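Local coordinates for protein isomerase prhC (Penicillium brasilianum, PDB 5X9J) that acts as a homodimeric isomerase in the biosynthesis of paraherquonin, a fungal meroterpenoid with a highly congested hexacyclic skeleton, at residues 46-59 and 70-84. Sequence-based numbering, arbitrary orientation.
Sequences MEAVLALRTESCLT and PLNNQETREYFEEWK
M46 is the knob of this contact, dropping into a hollow on helix 73-84 walled by R77, F80, E81 and K84. With CG anti to the backbone N (chi1 -150°) and the chain bent twice beyond it, its sulfur comes to the edge of the F80 ring, SD 3.6 Å from F80 CD1, a Met-aromatic contact, while CE meets the K84 chain tip to tip. T76 CG2 covers one face of the same ring, and V49 CG1 touches F80 CE1. One turn on, the two methyls of L50 divide between R77 and N73: CD1 lies over a face of the R77 guanidinium, 3.4 Å from R77 NH1, and CD2 packs on N73 CB. The two helices run nearly antiparallel, at 152°.

N73 slides past R53 into the turn at 54-57. Its ND2 donates to T54 O (2.8 Å, 159°), which C57 N reaches from the opposite face of the carbonyl, while N73 OD1 rests 3.4 Å from R53 CD. With an alanine here, T54 O would probably lose its tie to the helix start, and a gap would be likely to open beside R53 CD. Farther along the chain, T59 and L71 form a single antiparallel hydrogen-bonded pair, leading into the N72-E75 capping box. One water accepts from N73 N and donates to E55 O and C57 O; a second probably donates to N73 OD1.

Largely apolar between the helices, with charged groups rimming the M46 hollow, the contact turns polar where N73 meets the turn, seating the helix start against strand 57-61, which runs parallel to strand 141-148 in the mixed sheet.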
ATOM      1  N   MET B  46      18.688 -13.361   9.990  1.00 49.31           N
ATOM      2  CA  MET B  46      18.470 -13.781   8.609  1.00 47.24           C
ATOM      3  C   MET B  46      18.006 -15.229   8.527  1.00 47.65           C
ATOM      4  O   MET B  46      17.177 -15.577   7.677  1.00 42.55           O
ATOM      5  CB  MET B  46      19.758 -13.584   7.806  1.00 48.52           C
ATOM      6  CG  MET B  46      19.547 -13.284   6.340  1.00 58.43           C
ATOM      7  SD  MET B  46      18.313 -11.984   6.067  1.00 70.94           S
ATOM      8  CE  MET B  46      18.884 -10.667   7.160  1.00 57.07           C
ATOM      9  N   GLU B  47      18.533 -16.091   9.395  1.00 47.35           N
ATOM     10  CA  GLU B  47      18.144 -17.493   9.334  1.00 45.91           C
ATOM     11  C   GLU B  47      16.691 -17.668   9.743  1.00 40.02           C
ATOM     12  O   GLU B  47      15.967 -18.468   9.144  1.00 41.23           O
ATOM     13  CB  GLU B  47      19.065 -18.340  10.215  1.00 55.04           C
ATOM     14  CG  GLU B  47      20.559 -18.010  10.080  1.00 58.43           C
ATOM     15  CD  GLU B  47      21.101 -18.187   8.665  1.00 64.49           C
ATOM     16  OE1 GLU B  47      20.538 -18.999   7.895  1.00 66.04           O
ATOM     17  OE2 GLU B  47      22.099 -17.509   8.323  1.00 69.93           O
ATOM     18  N   ALA B  48      16.242 -16.921  10.754  1.00 40.32           N
ATOM     19  CA  ALA B  48      14.833 -16.967  11.129  1.00 38.57           C
ATOM     20  C   ALA B  48      13.941 -16.412  10.017  1.00 36.60           C
ATOM     21  O   ALA B  48      12.829 -16.916   9.801  1.00 34.41           O
ATOM     22  CB  ALA B  48      14.612 -16.202  12.434  1.00 37.14           C
ATOM     23  N   VAL B  49      14.400 -15.373   9.310  1.00 36.83           N
ATOM     24  CA  VAL B  49      13.643 -14.842   8.172  1.00 39.77           C
ATOM     25  C   VAL B  49      13.357 -15.956   7.177  1.00 38.54           C
ATOM     26  O   VAL B  49      12.203 -16.238   6.841  1.00 36.47           O
ATOM     27  CB  VAL B  49      14.403 -13.685   7.496  1.00 42.29           C
ATOM     28  CG1 VAL B  49      13.784 -13.365   6.134  1.00 44.33           C
ATOM     29  CG2 VAL B  49      14.402 -12.448   8.368  1.00 40.31           C
ATOM     30  N   LEU B  50      14.413 -16.626   6.721  1.00 38.47           N
ATOM     31  CA  LEU B  50      14.256 -17.658   5.708  1.00 40.63           C
ATOM     32  C   LEU B  50      13.498 -18.866   6.236  1.00 41.46           C
ATOM     33  O   LEU B  50      12.748 -19.502   5.483  1.00 40.77           O
ATOM     34  CB  LEU B  50      15.630 -18.055   5.182  1.00 44.89           C
ATOM     35  CG  LEU B  50      16.223 -16.850   4.451  1.00 49.47           C
ATOM     36  CD1 LEU B  50      17.710 -16.998   4.245  1.00 47.77           C
ATOM     37  CD2 LEU B  50      15.517 -16.658   3.119  1.00 52.78           C
ATOM     38  N   ALA B  51      13.655 -19.186   7.521  1.00 35.06           N
ATOM     39  CA  ALA B  51      12.944 -20.321   8.087  1.00 37.13           C
ATOM     40  C   ALA B  51      11.440 -20.090   8.155  1.00 35.80           C
ATOM     41  O   ALA B  51      10.678 -21.056   8.261  1.00 37.93           O
ATOM     42  CB  ALA B  51      13.487 -20.634   9.481  1.00 40.80           C
ATOM     43  N   LEU B  52      10.991 -18.837   8.117  1.00 35.66           N
ATOM     44  CA  LEU B  52       9.560 -18.564   8.107  1.00 33.94           C
ATOM     45  C   LEU B  52       8.935 -18.716   6.718  1.00 32.96           C
ATOM     46  O   LEU B  52       7.706 -18.771   6.603  1.00 32.14           O
ATOM     47  CB  LEU B  52       9.307 -17.156   8.656  1.00 32.65           C
ATOM     48  CG  LEU B  52       7.856 -16.797   8.980  1.00 33.14           C
ATOM     49  CD1 LEU B  52       7.316 -17.710  10.078  1.00 38.92           C
ATOM     50  CD2 LEU B  52       7.746 -15.326   9.368  1.00 34.84           C
ATOM     51  N   ARG B  53       9.742 -18.799   5.669  1.00 33.38           N
ATOM     52  CA  ARG B  53       9.246 -18.828   4.303  1.00 37.08           C
ATOM     53  C   ARG B  53       9.306 -20.234   3.726  1.00 36.59           C
ATOM     54  O   ARG B  53      10.212 -21.009   4.034  1.00 38.75           O
ATOM     55  CB  ARG B  53      10.065 -17.892   3.420  1.00 30.93           C
ATOM     56  CG  ARG B  53      10.073 -16.489   3.933  1.00 37.21           C
ATOM     57  CD  ARG B  53      10.983 -15.623   3.115  1.00 39.03           C
ATOM     58  NE  ARG B  53      11.064 -14.303   3.719  1.00 44.50           N
ATOM     59  CZ  ARG B  53      11.207 -13.178   3.032  1.00 47.54           C
ATOM     60  NH1 ARG B  53      11.259 -13.219   1.692  1.00 39.64           N
ATOM     61  NH2 ARG B  53      11.273 -12.021   3.689  1.00 43.31           N
ATOM     62  N   THR B  54       8.338 -20.551   2.871  1.00 37.05           N
ATOM     63  CA  THR B  54       8.484 -21.725   2.022  1.00 35.69           C
ATOM     64  C   THR B  54       9.678 -21.540   1.097  1.00 35.82           C
ATOM     65  O   THR B  54      10.153 -20.422   0.868  1.00 33.04           O
ATOM     66  CB  THR B  54       7.226 -21.952   1.196  1.00 36.83           C
ATOM     67  OG1 THR B  54       7.055 -20.852   0.291  1.00 37.49           O
ATOM     68  CG2 THR B  54       6.018 -22.040   2.100  1.00 34.92           C
ATOM     69  N   GLU B  55      10.167 -22.659   0.549  1.00 36.60           N
ATOM     70  CA  GLU B  55      11.301 -22.591  -0.370  1.00 40.35           C
ATOM     71  C   GLU B  55      10.976 -21.782  -1.620  1.00 37.31           C
ATOM     72  O   GLU B  55      11.865 -21.146  -2.194  1.00 37.31           O
ATOM     73  CB  GLU B  55      11.757 -24.000  -0.769  1.00 47.29           C
ATOM     74  CG  GLU B  55      12.636 -24.692   0.273  1.00 55.82           C
ATOM     75  CD  GLU B  55      13.539 -25.763  -0.334  1.00 66.66           C
ATOM     76  OE1 GLU B  55      13.620 -25.843  -1.585  1.00 63.80           O
ATOM     77  OE2 GLU B  55      14.167 -26.520   0.443  1.00 68.38           O
ATOM     78  N   SER B  56       9.723 -21.795  -2.062  1.00 36.89           N
ATOM     79  CA  SER B  56       9.339 -21.095  -3.280  1.00 40.09           C
ATOM     80  C   SER B  56       8.764 -19.703  -3.008  1.00 37.82           C
ATOM     81  O   SER B  56       8.218 -19.087  -3.925  1.00 33.75           O
ATOM     82  CB  SER B  56       8.337 -21.936  -4.074  1.00 36.42           C
ATOM     83  OG  SER B  56       7.208 -22.250  -3.282  1.00 46.21           O
ATOM     84  N   CYS B  57       8.891 -19.192  -1.784  1.00 35.34           N
ATOM     85  CA  CYS B  57       8.300 -17.902  -1.445  1.00 32.85           C
ATOM     86  C   CYS B  57       8.846 -16.795  -2.340  1.00 29.01           C
ATOM     87  O   CYS B  57      10.049 -16.711  -2.592  1.00 31.40           O
ATOM     88  CB  CYS B  57       8.581 -17.560   0.023  1.00 35.47           C
ATOM     89  SG  CYS B  57       7.736 -16.049   0.603  1.00 33.30           S
ATOM     90  N   LEU B  58       7.958 -15.930  -2.806  1.00 29.39           N
ATOM     91  CA  LEU B  58       8.345 -14.758  -3.577  1.00 31.18           C
ATOM     92  C   LEU B  58       7.894 -13.495  -2.858  1.00 29.68           C
ATOM     93  O   LEU B  58       6.808 -13.462  -2.279  1.00 28.71           O
ATOM     94  CB  LEU B  58       7.736 -14.801  -4.985  1.00 32.51           C
ATOM     95  CG  LEU B  58       8.263 -15.912  -5.899  1.00 33.96           C
ATOM     96  CD1 LEU B  58       7.470 -15.959  -7.199  1.00 37.35           C
ATOM     97  CD2 LEU B  58       9.744 -15.689  -6.173  1.00 34.57           C
ATOM     98  N   THR B  59       8.726 -12.455  -2.918  1.00 27.99           N
ATOM     99  CA  THR B  59       8.414 -11.133  -2.386  1.00 31.58           C
ATOM    100  C   THR B  59       8.170 -10.173  -3.546  1.00 28.34           C
ATOM    101  O   THR B  59       9.032 -10.019  -4.417  1.00 30.12           O
ATOM    102  CB  THR B  59       9.553 -10.604  -1.506  1.00 34.43           C
ATOM    103  OG1 THR B  59       9.794 -11.514  -0.432  1.00 32.74           O
ATOM    104  CG2 THR B  59       9.189  -9.227  -0.925  1.00 32.18           C
ATOM    105  N   PRO B  70       9.603  -9.865  -8.752  1.00 34.21           N
ATOM    106  CA  PRO B  70       9.579 -10.630  -7.500  1.00 36.92           C
ATOM    107  C   PRO B  70      10.952 -11.186  -7.155  1.00 36.87           C
ATOM    108  O   PRO B  70      11.724 -11.572  -8.035  1.00 43.35           O
ATOM    109  CB  PRO B  70       8.582 -11.756  -7.793  1.00 37.58           C
ATOM    110  CG  PRO B  70       8.620 -11.902  -9.294  1.00 39.44           C
ATOM    111  CD  PRO B  70       8.823 -10.514  -9.821  1.00 36.68           C
ATOM    112  N   LEU B  71      11.254 -11.222  -5.863  1.00 34.44           N
ATOM    113  CA  LEU B  71      12.521 -11.747  -5.375  1.00 36.18           C
ATOM    114  C   LEU B  71      12.300 -13.082  -4.680  1.00 33.62           C
ATOM    115  O   LEU B  71      11.364 -13.232  -3.896  1.00 27.86           O
ATOM    116  CB  LEU B  71      13.192 -10.775  -4.405  1.00 36.87           C
ATOM    117  CG  LEU B  71      13.559  -9.375  -4.907  1.00 39.98           C
ATOM    118  CD1 LEU B  71      14.407  -8.685  -3.852  1.00 38.36           C
ATOM    119  CD2 LEU B  71      14.297  -9.449  -6.230  1.00 40.78           C
ATOM    120  N   ASN B  72      13.173 -14.048  -4.958  1.00 37.47           N
ATOM    121  CA  ASN B  72      13.105 -15.326  -4.266  1.00 35.57           C
ATOM    122  C   ASN B  72      13.876 -15.239  -2.949  1.00 37.36           C
ATOM    123  O   ASN B  72      14.412 -14.188  -2.578  1.00 34.29           O
ATOM    124  CB  ASN B  72      13.610 -16.460  -5.172  1.00 35.83           C
ATOM    125  CG  ASN B  72      15.059 -16.289  -5.602  1.00 39.03           C
ATOM    126  OD1 ASN B  72      15.889 -15.780  -4.860  1.00 38.10           O
ATOM    127  ND2 ASN B  72      15.364 -16.723  -6.825  1.00 38.58           N
ATOM    128  N   ASN B  73      13.950 -16.368  -2.235  1.00 36.15           N
ATOM    129  CA  ASN B  73      14.549 -16.358  -0.903  1.00 36.85           C
ATOM    130  C   ASN B  73      16.021 -15.965  -0.946  1.00 39.02           C
ATOM    131  O   ASN B  73      16.491 -15.214  -0.082  1.00 40.09           O
ATOM    132  CB  ASN B  73      14.372 -17.720  -0.239  1.00 34.25           C
ATOM    133  CG  ASN B  73      12.933 -17.974   0.158  1.00 36.30           C
ATOM    134  OD1 ASN B  73      12.139 -17.038   0.266  1.00 35.13           O
ATOM    135  ND2 ASN B  73      12.590 -19.234   0.387  1.00 38.33           N
ATOM    136  N   GLN B  74      16.762 -16.453  -1.938  1.00 38.60           N
ATOM    137  CA  GLN B  74      18.175 -16.093  -2.033  1.00 43.84           C
ATOM    138  C   GLN B  74      18.346 -14.613  -2.356  1.00 40.76           C
ATOM    139  O   GLN B  74      19.216 -13.943  -1.788  1.00 42.59           O
ATOM    140  CB  GLN B  74      18.869 -16.963  -3.082  1.00 45.32           C
ATOM    141  CG  GLN B  74      20.316 -16.555  -3.380  1.00 52.93           C
ATOM    142  CD  GLN B  74      21.229 -16.681  -2.163  1.00 63.94           C
ATOM    143  OE1 GLN B  74      21.030 -17.554  -1.307  1.00 66.95           O
ATOM    144  NE2 GLN B  74      22.230 -15.801  -2.076  1.00 62.09           N
ATOM    145  N   GLU B  75      17.522 -14.081  -3.255  1.00 38.38           N
ATOM    146  CA  GLU B  75      17.615 -12.661  -3.578  1.00 39.72           C
ATOM    147  C   GLU B  75      17.216 -11.796  -2.387  1.00 39.42           C
ATOM    148  O   GLU B  75      17.831 -10.755  -2.136  1.00 36.90           O
ATOM    149  CB  GLU B  75      16.754 -12.350  -4.796  1.00 38.11           C
ATOM    150  CG  GLU B  75      17.234 -13.071  -6.051  1.00 41.35           C
ATOM    151  CD  GLU B  75      16.237 -12.986  -7.186  1.00 44.64           C
ATOM    152  OE1 GLU B  75      16.642 -12.553  -8.287  1.00 47.81           O
ATOM    153  OE2 GLU B  75      15.049 -13.345  -6.975  1.00 40.35           O
ATOM    154  N   THR B  76      16.200 -12.224  -1.636  1.00 36.71           N
ATOM    155  CA  THR B  76      15.817 -11.520  -0.416  1.00 41.21           C
ATOM    156  C   THR B  76      16.979 -11.440   0.574  1.00 40.25           C
ATOM    157  O   THR B  76      17.219 -10.388   1.180  1.00 38.02           O
ATOM    158  CB  THR B  76      14.612 -12.211   0.228  1.00 36.03           C
ATOM    159  OG1 THR B  76      13.456 -11.985  -0.585  1.00 41.69           O
ATOM    160  CG2 THR B  76      14.361 -11.661   1.627  1.00 42.50           C
ATOM    161  N   ARG B  77      17.710 -12.541   0.755  1.00 39.45           N
ATOM    162  CA  ARG B  77      18.850 -12.513   1.662  1.00 42.05           C
ATOM    163  C   ARG B  77      19.892 -11.508   1.195  1.00 41.19           C
ATOM    164  O   ARG B  77      20.401 -10.711   1.993  1.00 43.03           O
ATOM    165  CB  ARG B  77      19.468 -13.905   1.791  1.00 48.80           C
ATOM    166  CG  ARG B  77      20.720 -13.936   2.682  1.00 53.45           C
ATOM    167  CD  ARG B  77      21.088 -15.360   3.078  1.00 58.33           C
ATOM    168  NE  ARG B  77      20.845 -16.286   1.976  1.00 65.81           N
ATOM    169  CZ  ARG B  77      20.687 -17.598   2.118  1.00 70.99           C
ATOM    170  NH1 ARG B  77      20.750 -18.146   3.328  1.00 65.78           N
ATOM    171  NH2 ARG B  77      20.456 -18.360   1.051  1.00 65.52           N
ATOM    172  N   GLU B  78      20.221 -11.529  -0.101  1.00 39.41           N
ATOM    173  CA  GLU B  78      21.186 -10.567  -0.624  1.00 42.83           C
ATOM    174  C   GLU B  78      20.693  -9.139  -0.435  1.00 39.60           C
ATOM    175  O   GLU B  78      21.468  -8.253  -0.057  1.00 37.59           O
ATOM    176  CB  GLU B  78      21.472 -10.844  -2.100  1.00 42.35           C
ATOM    177  CG  GLU B  78      22.248 -12.133  -2.369  1.00 50.24           C
ATOM    178  CD  GLU B  78      22.510 -12.366  -3.857  1.00 59.77           C
ATOM    179  OE1 GLU B  78      21.891 -13.281  -4.451  1.00 58.62           O
ATOM    180  OE2 GLU B  78      23.335 -11.624  -4.438  1.00 66.69           O
ATOM    181  N   TYR B  79      19.402  -8.896  -0.679  1.00 39.10           N
ATOM    182  CA  TYR B  79      18.876  -7.548  -0.499  1.00 39.84           C
ATOM    183  C   TYR B  79      18.980  -7.106   0.955  1.00 40.54           C
ATOM    184  O   TYR B  79      19.362  -5.962   1.238  1.00 36.73           O
ATOM    185  CB  TYR B  79      17.429  -7.464  -0.982  1.00 41.29           C
ATOM    186  CG  TYR B  79      16.797  -6.124  -0.683  1.00 46.78           C
ATOM    187  CD1 TYR B  79      17.095  -5.010  -1.452  1.00 45.27           C
ATOM    188  CD2 TYR B  79      15.927  -5.966   0.391  1.00 50.81           C
ATOM    189  CE1 TYR B  79      16.529  -3.776  -1.179  1.00 49.66           C
ATOM    190  CE2 TYR B  79      15.353  -4.736   0.674  1.00 56.14           C
ATOM    191  CZ  TYR B  79      15.659  -3.644  -0.116  1.00 57.71           C
ATOM    192  OH  TYR B  79      15.097  -2.417   0.161  1.00 64.04           O
ATOM    193  N   PHE B  80      18.650  -7.999   1.894  1.00 39.71           N
ATOM    194  CA  PHE B  80      18.740  -7.641   3.305  1.00 40.03           C
ATOM    195  C   PHE B  80      20.180  -7.362   3.728  1.00 42.76           C
ATOM    196  O   PHE B  80      20.422  -6.500   4.584  1.00 39.02           O
ATOM    197  CB  PHE B  80      18.124  -8.739   4.173  1.00 41.42           C
ATOM    198  CG  PHE B  80      16.612  -8.742   4.172  1.00 48.62           C
ATOM    199  CD1 PHE B  80      15.904  -9.526   5.068  1.00 54.46           C
ATOM    200  CD2 PHE B  80      15.898  -7.959   3.277  1.00 53.09           C
ATOM    201  CE1 PHE B  80      14.505  -9.534   5.070  1.00 57.19           C
ATOM    202  CE2 PHE B  80      14.496  -7.961   3.273  1.00 55.71           C
ATOM    203  CZ  PHE B  80      13.805  -8.750   4.170  1.00 52.57           C
ATOM    204  N   GLU B  81      21.149  -8.067   3.145  1.00 38.96           N
ATOM    205  CA  GLU B  81      22.546  -7.773   3.440  1.00 41.14           C
ATOM    206  C   GLU B  81      22.912  -6.355   3.017  1.00 42.68           C
ATOM    207  O   GLU B  81      23.588  -5.636   3.763  1.00 41.70           O
ATOM    208  CB  GLU B  81      23.458  -8.792   2.756  1.00 43.67           C
ATOM    209  CG  GLU B  81      23.375 -10.191   3.356  1.00 50.67           C
ATOM    210  CD  GLU B  81      23.639 -10.207   4.857  1.00 62.28           C
ATOM    211  OE1 GLU B  81      22.718 -10.578   5.625  1.00 66.91           O
ATOM    212  OE2 GLU B  81      24.768  -9.842   5.270  1.00 63.81           O
ATOM    213  N   GLU B  82      22.465  -5.926   1.830  1.00 38.55           N
ATOM    214  CA  GLU B  82      22.726  -4.554   1.402  1.00 38.70           C
ATOM    215  C   GLU B  82      22.117  -3.557   2.373  1.00 41.19           C
ATOM    216  O   GLU B  82      22.734  -2.530   2.695  1.00 40.16           O
ATOM    217  CB  GLU B  82      22.183  -4.317  -0.005  1.00 36.82           C
ATOM    218  CG  GLU B  82      22.836  -5.181  -1.063  1.00 38.96           C
ATOM    219  CD  GLU B  82      24.307  -4.833  -1.300  1.00 46.43           C
ATOM    220  OE1 GLU B  82      24.769  -3.754  -0.847  1.00 43.43           O
ATOM    221  OE2 GLU B  82      25.002  -5.641  -1.954  1.00 47.29           O
ATOM    222  N   TRP B  83      20.908  -3.846   2.854  1.00 35.71           N
ATOM    223  CA  TRP B  83      20.308  -3.003   3.875  1.00 39.21           C
ATOM    224  C   TRP B  83      21.185  -2.925   5.120  1.00 39.08           C
ATOM    225  O   TRP B  83      21.374  -1.841   5.684  1.00 36.47           O
ATOM    226  CB  TRP B  83      18.925  -3.514   4.258  1.00 38.40           C
ATOM    227  CG  TRP B  83      18.321  -2.581   5.216  1.00 45.42           C
ATOM    228  CD1 TRP B  83      18.316  -2.680   6.583  1.00 46.63           C
ATOM    229  CD2 TRP B  83      17.694  -1.334   4.898  1.00 46.40           C
ATOM    230  NE1 TRP B  83      17.687  -1.581   7.133  1.00 47.67           N
ATOM    231  CE2 TRP B  83      17.297  -0.740   6.119  1.00 48.95           C
ATOM    232  CE3 TRP B  83      17.402  -0.675   3.696  1.00 40.48           C
ATOM    233  CZ2 TRP B  83      16.626   0.484   6.169  1.00 48.28           C
ATOM    234  CZ3 TRP B  83      16.742   0.540   3.746  1.00 43.39           C
ATOM    235  CH2 TRP B  83      16.363   1.108   4.971  1.00 47.59           C
ATOM    236  N   LYS B  84      21.710  -4.065   5.576  1.00 40.24           N
ATOM    237  CA  LYS B  84      22.499  -4.070   6.806  1.00 39.91           C
ATOM    238  C   LYS B  84      23.815  -3.304   6.649  1.00 39.24           C
ATOM    239  O   LYS B  84      24.324  -2.755   7.633  1.00 40.84           O
ATOM    240  CB  LYS B  84      22.771  -5.506   7.259  1.00 41.71           C
ATOM    241  CG  LYS B  84      21.535  -6.262   7.728  1.00 43.46           C
ATOM    242  CD  LYS B  84      21.920  -7.549   8.440  1.00 50.64           C
ATOM    243  CE  LYS B  84      20.708  -8.209   9.093  1.00 53.92           C
ATOM    244  NZ  LYS B  84      20.988  -8.635  10.503  1.00 55.88           N
TER
HETATM  245  O   HOH W   1      12.004 -18.531  -2.888  1.00 33.96           O
HETATM  246  O   HOH W   2      11.101 -14.456  -0.733  1.00 44.22           O